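Local coordinates for virulent strain associated lipoprotein (Borreliella spielmanii A14S, PDB 6FZZ), which is an outer surface lipoprotein of the pFam54 family that probably binds glutathione, as its Borrelia burgdorferi relative BBE31 does, and may help in colonizing the mammalian host, at residues A[47-58]-A[72-81]. Residues are numbered along the deposited sequence; the frame is centred on the assembly and turned at random.
Sequences QYGILAFKSLRW and RSKAYRKLTY
R72 lies along one face of the W58 indole, the two side chains running past each other in opposite directions. CB of R72 starts the overlap beside CZ2 of W58. CG, placed between the backbone N and the carbonyl carbon (chi1 65°), passes over the CZ2–CE2 bond, and CD comes to 3.5 Å from the centroid of the six-membered ring, a CH-pi contact. The chain stays extended, which carries NE across CD2 and CG and sets CZ 3.9 Å from the centroid of the five-membered ring in a cation-pi stack with planes only 4° apart. At the tip NH1 lies by CE3, whereas NH2 reaches CB of W58 at 3.4 Å; salt bridges to E60 and E64 hold these two nitrogens. The indole is also fixed at its edge, where W58 NE1 donates to S73 OG (3.0 Å, 157°) close to the ring plane, and the same hydroxyl is bonded to T65 O.

One helical turn after R72, Y76 meets L56 CD1 at its hydroxyl end, and its OH is bonded to N110. Further along, F53 is sandwiched: I50 CG2 sits on one face and R77 CG on the other, 3.8 Å from the ring centroid, with T80 at the edge. The bend of R77 at chi3 brings one face of its guanidinium against the Q47 amide, whose NE2 is 3.4 Å from R77 CZ and whose OE1 is hydrogen-bonded to S67; E43 forms a salt bridge with R77. Beyond it, Y48 directs its edge at the face of Y81 in a T-shaped pair, centroids 5.1 Å apart.

The contact thus folds the loop that follows helix 15-41 back over helix 71-83, in this strand-free fragment of a Bbcrasp-1 family protein. Helix 105-126 borders L56, Y76 and T80, helix 89-102 meets Y48 and I50, and helix 15-41 touches Y81.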
loop_
_atom_site.group_PDB
_atom_site.type_symbol
_atom_site.label_atom_id
_atom_site.label_comp_id
_atom_site.label_asym_id
_atom_site.label_seq_id
_atom_site.Cartn_x
_atom_site.Cartn_y
_atom_site.Cartn_z
ATOM N N GLN A 47 -16.811 1.915 -7.452
ATOM C CA GLN A 47 -15.547 1.694 -6.753
ATOM C C GLN A 47 -14.433 2.596 -7.317
ATOM O O GLN A 47 -13.328 2.109 -7.621
ATOM C CB GLN A 47 -15.214 0.202 -6.823
ATOM C CG GLN A 47 -16.287 -0.603 -6.072
ATOM C CD GLN A 47 -16.161 -2.096 -6.197
ATOM O OE1 GLN A 47 -15.449 -2.637 -7.059
ATOM N NE2 GLN A 47 -16.853 -2.793 -5.316
ATOM N N TYR A 48 -14.801 3.873 -7.556
ATOM C CA TYR A 48 -13.879 4.941 -8.023
ATOM C C TYR A 48 -13.301 4.672 -9.401
ATOM O O TYR A 48 -12.235 5.204 -9.707
ATOM C CB TYR A 48 -12.720 5.209 -6.994
ATOM C CG TYR A 48 -13.165 5.511 -5.556
ATOM C CD1 TYR A 48 -13.688 6.786 -5.203
ATOM C CD2 TYR A 48 -13.075 4.564 -4.539
ATOM C CE1 TYR A 48 -14.094 7.068 -3.942
ATOM C CE2 TYR A 48 -13.508 4.844 -3.245
ATOM C CZ TYR A 48 -13.987 6.118 -2.947
ATOM O OH TYR A 48 -14.424 6.426 -1.676
ATOM N N GLY A 49 -14.035 3.884 -10.199
ATOM C CA GLY A 49 -13.753 3.460 -11.534
ATOM C C GLY A 49 -12.586 2.450 -11.613
ATOM O O GLY A 49 -11.944 2.309 -12.673
ATOM N N ILE A 50 -12.292 1.782 -10.497
ATOM C CA ILE A 50 -11.204 0.791 -10.445
ATOM C C ILE A 50 -11.720 -0.524 -10.934
ATOM O O ILE A 50 -12.119 -1.422 -10.156
ATOM C CB ILE A 50 -10.575 0.673 -9.035
ATOM C CG1 ILE A 50 -9.961 2.027 -8.665
ATOM C CG2 ILE A 50 -9.460 -0.361 -9.043
ATOM C CD1 ILE A 50 -9.599 2.188 -7.178
ATOM N N LEU A 51 -11.769 -0.636 -12.245
ATOM C CA LEU A 51 -12.363 -1.819 -12.864
ATOM C C LEU A 51 -11.463 -3.037 -12.632
ATOM O O LEU A 51 -11.935 -4.188 -12.734
ATOM C CB LEU A 51 -12.575 -1.622 -14.360
ATOM C CG LEU A 51 -13.758 -0.776 -14.910
ATOM C CD1 LEU A 51 -13.762 -0.880 -16.450
ATOM C CD2 LEU A 51 -15.128 -1.201 -14.408
ATOM N N ALA A 52 -10.185 -2.775 -12.307
ATOM C CA ALA A 52 -9.215 -3.815 -11.980
ATOM C C ALA A 52 -9.682 -4.782 -10.912
ATOM O O ALA A 52 -9.330 -6.019 -10.943
ATOM C CB ALA A 52 -7.902 -3.159 -11.613
ATOM N N PHE A 53 -10.486 -4.268 -9.964
ATOM C CA PHE A 53 -11.043 -5.120 -8.911
ATOM C C PHE A 53 -11.804 -6.326 -9.467
ATOM O O PHE A 53 -11.762 -7.427 -8.894
ATOM C CB PHE A 53 -11.942 -4.313 -7.969
ATOM C CG PHE A 53 -11.210 -3.298 -7.132
ATOM C CD1 PHE A 53 -9.921 -3.552 -6.634
ATOM C CD2 PHE A 53 -11.849 -2.129 -6.774
ATOM C CE1 PHE A 53 -9.265 -2.623 -5.841
ATOM C CE2 PHE A 53 -11.222 -1.194 -5.955
ATOM C CZ PHE A 53 -9.932 -1.435 -5.489
ATOM N N LYS A 54 -12.494 -6.115 -10.577
ATOM C CA LYS A 54 -13.333 -7.183 -11.165
ATOM C C LYS A 54 -12.480 -8.262 -11.806
ATOM O O LYS A 54 -12.973 -9.336 -12.026
ATOM C CB LYS A 54 -14.303 -6.632 -12.212
ATOM C CG LYS A 54 -15.378 -5.788 -11.613
ATOM C CD LYS A 54 -16.211 -5.129 -12.684
ATOM C CE LYS A 54 -17.172 -4.115 -12.077
ATOM N NZ LYS A 54 -18.117 -3.614 -13.119
ATOM N N SER A 55 -11.202 -8.018 -12.038
ATOM C CA SER A 55 -10.381 -9.029 -12.636
ATOM C C SER A 55 -9.419 -9.708 -11.643
ATOM O O SER A 55 -8.508 -10.436 -12.018
ATOM C CB SER A 55 -9.682 -8.432 -13.875
ATOM O OG SER A 55 -8.382 -8.166 -13.509
ATOM N N LEU A 56 -9.647 -9.468 -10.358
ATOM C CA LEU A 56 -8.902 -10.103 -9.281
ATOM C C LEU A 56 -9.877 -11.083 -8.610
ATOM O O LEU A 56 -10.826 -10.691 -7.924
ATOM C CB LEU A 56 -8.449 -9.036 -8.294
ATOM C CG LEU A 56 -7.289 -8.088 -8.759
ATOM C CD1 LEU A 56 -7.219 -6.887 -7.817
ATOM C CD2 LEU A 56 -5.967 -8.840 -8.772
ATOM N N ARG A 57 -9.662 -12.364 -8.817
ATOM C CA ARG A 57 -10.591 -13.368 -8.300
ATOM C C ARG A 57 -9.790 -14.216 -7.310
ATOM O O ARG A 57 -8.709 -14.787 -7.629
ATOM C CB ARG A 57 -11.215 -14.184 -9.483
ATOM C CG ARG A 57 -12.147 -15.281 -8.960
ATOM C CD ARG A 57 -12.858 -16.076 -10.065
ATOM N NE ARG A 57 -13.596 -15.161 -10.914
ATOM C CZ ARG A 57 -14.735 -14.565 -10.605
ATOM N NH1 ARG A 57 -15.374 -14.784 -9.437
ATOM N NH2 ARG A 57 -15.261 -13.768 -11.500
ATOM N N TRP A 58 -10.300 -14.320 -6.089
ATOM C CA TRP A 58 -9.645 -15.169 -5.079
ATOM C C TRP A 58 -9.586 -16.621 -5.483
ATOM O O TRP A 58 -10.569 -17.131 -6.018
ATOM C CB TRP A 58 -10.403 -15.133 -3.804
ATOM C CG TRP A 58 -10.420 -13.759 -3.108
ATOM C CD1 TRP A 58 -11.305 -12.776 -3.305
ATOM C CD2 TRP A 58 -9.482 -13.273 -2.149
ATOM N NE1 TRP A 58 -11.040 -11.691 -2.492
ATOM C CE2 TRP A 58 -9.895 -11.950 -1.793
ATOM C CE3 TRP A 58 -8.309 -13.803 -1.580
ATOM C CZ2 TRP A 58 -9.226 -11.172 -0.833
ATOM C CZ3 TRP A 58 -7.632 -13.006 -0.630
ATOM C CH2 TRP A 58 -8.106 -11.695 -0.278
ATOM N N ARG A 72 -13.118 -10.079 3.074
ATOM C CA ARG A 72 -11.741 -10.016 2.627
ATOM C C ARG A 72 -11.584 -9.109 1.373
ATOM O O ARG A 72 -10.545 -8.473 1.191
ATOM C CB ARG A 72 -11.168 -11.431 2.403
ATOM C CG ARG A 72 -11.790 -12.234 1.302
ATOM C CD ARG A 72 -11.113 -13.580 1.167
ATOM N NE ARG A 72 -11.840 -14.400 0.182
ATOM C CZ ARG A 72 -11.470 -15.612 -0.208
ATOM N NH1 ARG A 72 -10.311 -16.147 0.221
ATOM N NH2 ARG A 72 -12.208 -16.268 -1.121
ATOM N N SER A 73 -12.605 -9.075 0.494
ATOM C CA SER A 73 -12.577 -8.199 -0.639
ATOM C C SER A 73 -12.603 -6.724 -0.208
ATOM O O SER A 73 -11.863 -5.906 -0.761
ATOM C CB SER A 73 -13.659 -8.564 -1.656
ATOM O OG SER A 73 -13.272 -9.724 -2.357
ATOM N N LYS A 74 -13.492 -6.371 0.708
ATOM C CA LYS A 74 -13.520 -5.015 1.255
ATOM C C LYS A 74 -12.167 -4.598 1.837
ATOM O O LYS A 74 -11.713 -3.474 1.572
ATOM C CB LYS A 74 -14.595 -4.855 2.301
ATOM C CG LYS A 74 -15.978 -5.004 1.674
ATOM C CD LYS A 74 -17.015 -4.757 2.745
ATOM C CE LYS A 74 -18.417 -4.925 2.248
ATOM N NZ LYS A 74 -19.250 -4.668 3.456
ATOM N N ALA A 75 -11.531 -5.513 2.566
ATOM C CA ALA A 75 -10.173 -5.286 3.126
ATOM C C ALA A 75 -9.152 -5.000 2.020
ATOM O O ALA A 75 -8.329 -4.052 2.118
ATOM C CB ALA A 75 -9.751 -6.457 4.018
ATOM N N TYR A 76 -9.194 -5.806 0.960
ATOM C CA TYR A 76 -8.237 -5.685 -0.162
ATOM C C TYR A 76 -8.488 -4.297 -0.789
ATOM O O TYR A 76 -7.550 -3.561 -1.079
ATOM C CB TYR A 76 -8.486 -6.807 -1.185
ATOM C CG TYR A 76 -7.504 -6.922 -2.303
ATOM C CD1 TYR A 76 -7.361 -5.905 -3.268
ATOM C CD2 TYR A 76 -6.733 -8.104 -2.450
ATOM C CE1 TYR A 76 -6.445 -6.039 -4.305
ATOM C CE2 TYR A 76 -5.796 -8.213 -3.456
ATOM C CZ TYR A 76 -5.681 -7.189 -4.388
ATOM O OH TYR A 76 -4.780 -7.357 -5.384
ATOM N N ARG A 77 -9.759 -3.923 -1.013
ATOM C CA ARG A 77 -10.035 -2.580 -1.554
ATOM C C ARG A 77 -9.531 -1.432 -0.682
ATOM O O ARG A 77 -8.957 -0.457 -1.185
ATOM C CB ARG A 77 -11.520 -2.387 -1.838
ATOM C CG ARG A 77 -11.977 -3.273 -2.942
ATOM C CD ARG A 77 -13.291 -2.800 -3.590
ATOM N NE ARG A 77 -14.472 -2.609 -2.682
ATOM C CZ ARG A 77 -15.358 -3.541 -2.359
ATOM N NH1 ARG A 77 -15.175 -4.792 -2.699
ATOM N NH2 ARG A 77 -16.414 -3.233 -1.627
ATOM N N LYS A 78 -9.808 -1.512 0.603
ATOM C CA LYS A 78 -9.315 -0.541 1.563
ATOM C C LYS A 78 -7.788 -0.421 1.495
ATOM O O LYS A 78 -7.288 0.672 1.501
ATOM C CB LYS A 78 -9.750 -0.965 2.975
ATOM C CG LYS A 78 -9.297 -0.079 4.111
ATOM C CD LYS A 78 -9.551 -0.682 5.501
ATOM C CE LYS A 78 -8.432 -1.631 5.918
ATOM N NZ LYS A 78 -7.083 -0.984 5.995
ATOM N N LEU A 79 -7.060 -1.543 1.394
ATOM C CA LEU A 79 -5.585 -1.501 1.292
ATOM C C LEU A 79 -5.196 -0.849 -0.037
ATOM O O LEU A 79 -4.157 -0.160 -0.129
ATOM C CB LEU A 79 -5.004 -2.867 1.429
ATOM C CG LEU A 79 -5.170 -3.502 2.844
ATOM C CD1 LEU A 79 -4.734 -4.942 2.860
ATOM C CD2 LEU A 79 -4.366 -2.757 3.938
ATOM N N THR A 80 -6.022 -1.061 -1.062
ATOM C CA THR A 80 -5.832 -0.402 -2.365
ATOM C C THR A 80 -5.920 1.136 -2.276
ATOM O O THR A 80 -5.072 1.850 -2.803
ATOM C CB THR A 80 -6.808 -0.967 -3.449
ATOM O OG1 THR A 80 -6.607 -2.383 -3.623
ATOM C CG2 THR A 80 -6.532 -0.284 -4.790
ATOM N N TYR A 81 -6.966 1.631 -1.599
ATOM C CA TYR A 81 -7.164 3.065 -1.372
ATOM C C TYR A 81 -5.971 3.634 -0.556
ATOM O O TYR A 81 -5.552 4.784 -0.742
ATOM C CB TYR A 81 -8.498 3.287 -0.641
ATOM C CG TYR A 81 -9.684 2.697 -1.397
ATOM C CD1 TYR A 81 -9.695 2.701 -2.789
ATOM C CD2 TYR A 81 -10.800 2.205 -0.740
ATOM C CE1 TYR A 81 -10.748 2.186 -3.482
ATOM C CE2 TYR A 81 -11.884 1.688 -1.436
ATOM C CZ TYR A 81 -11.839 1.674 -2.803
ATOM O OH TYR A 81 -12.863 1.193 -3.604
#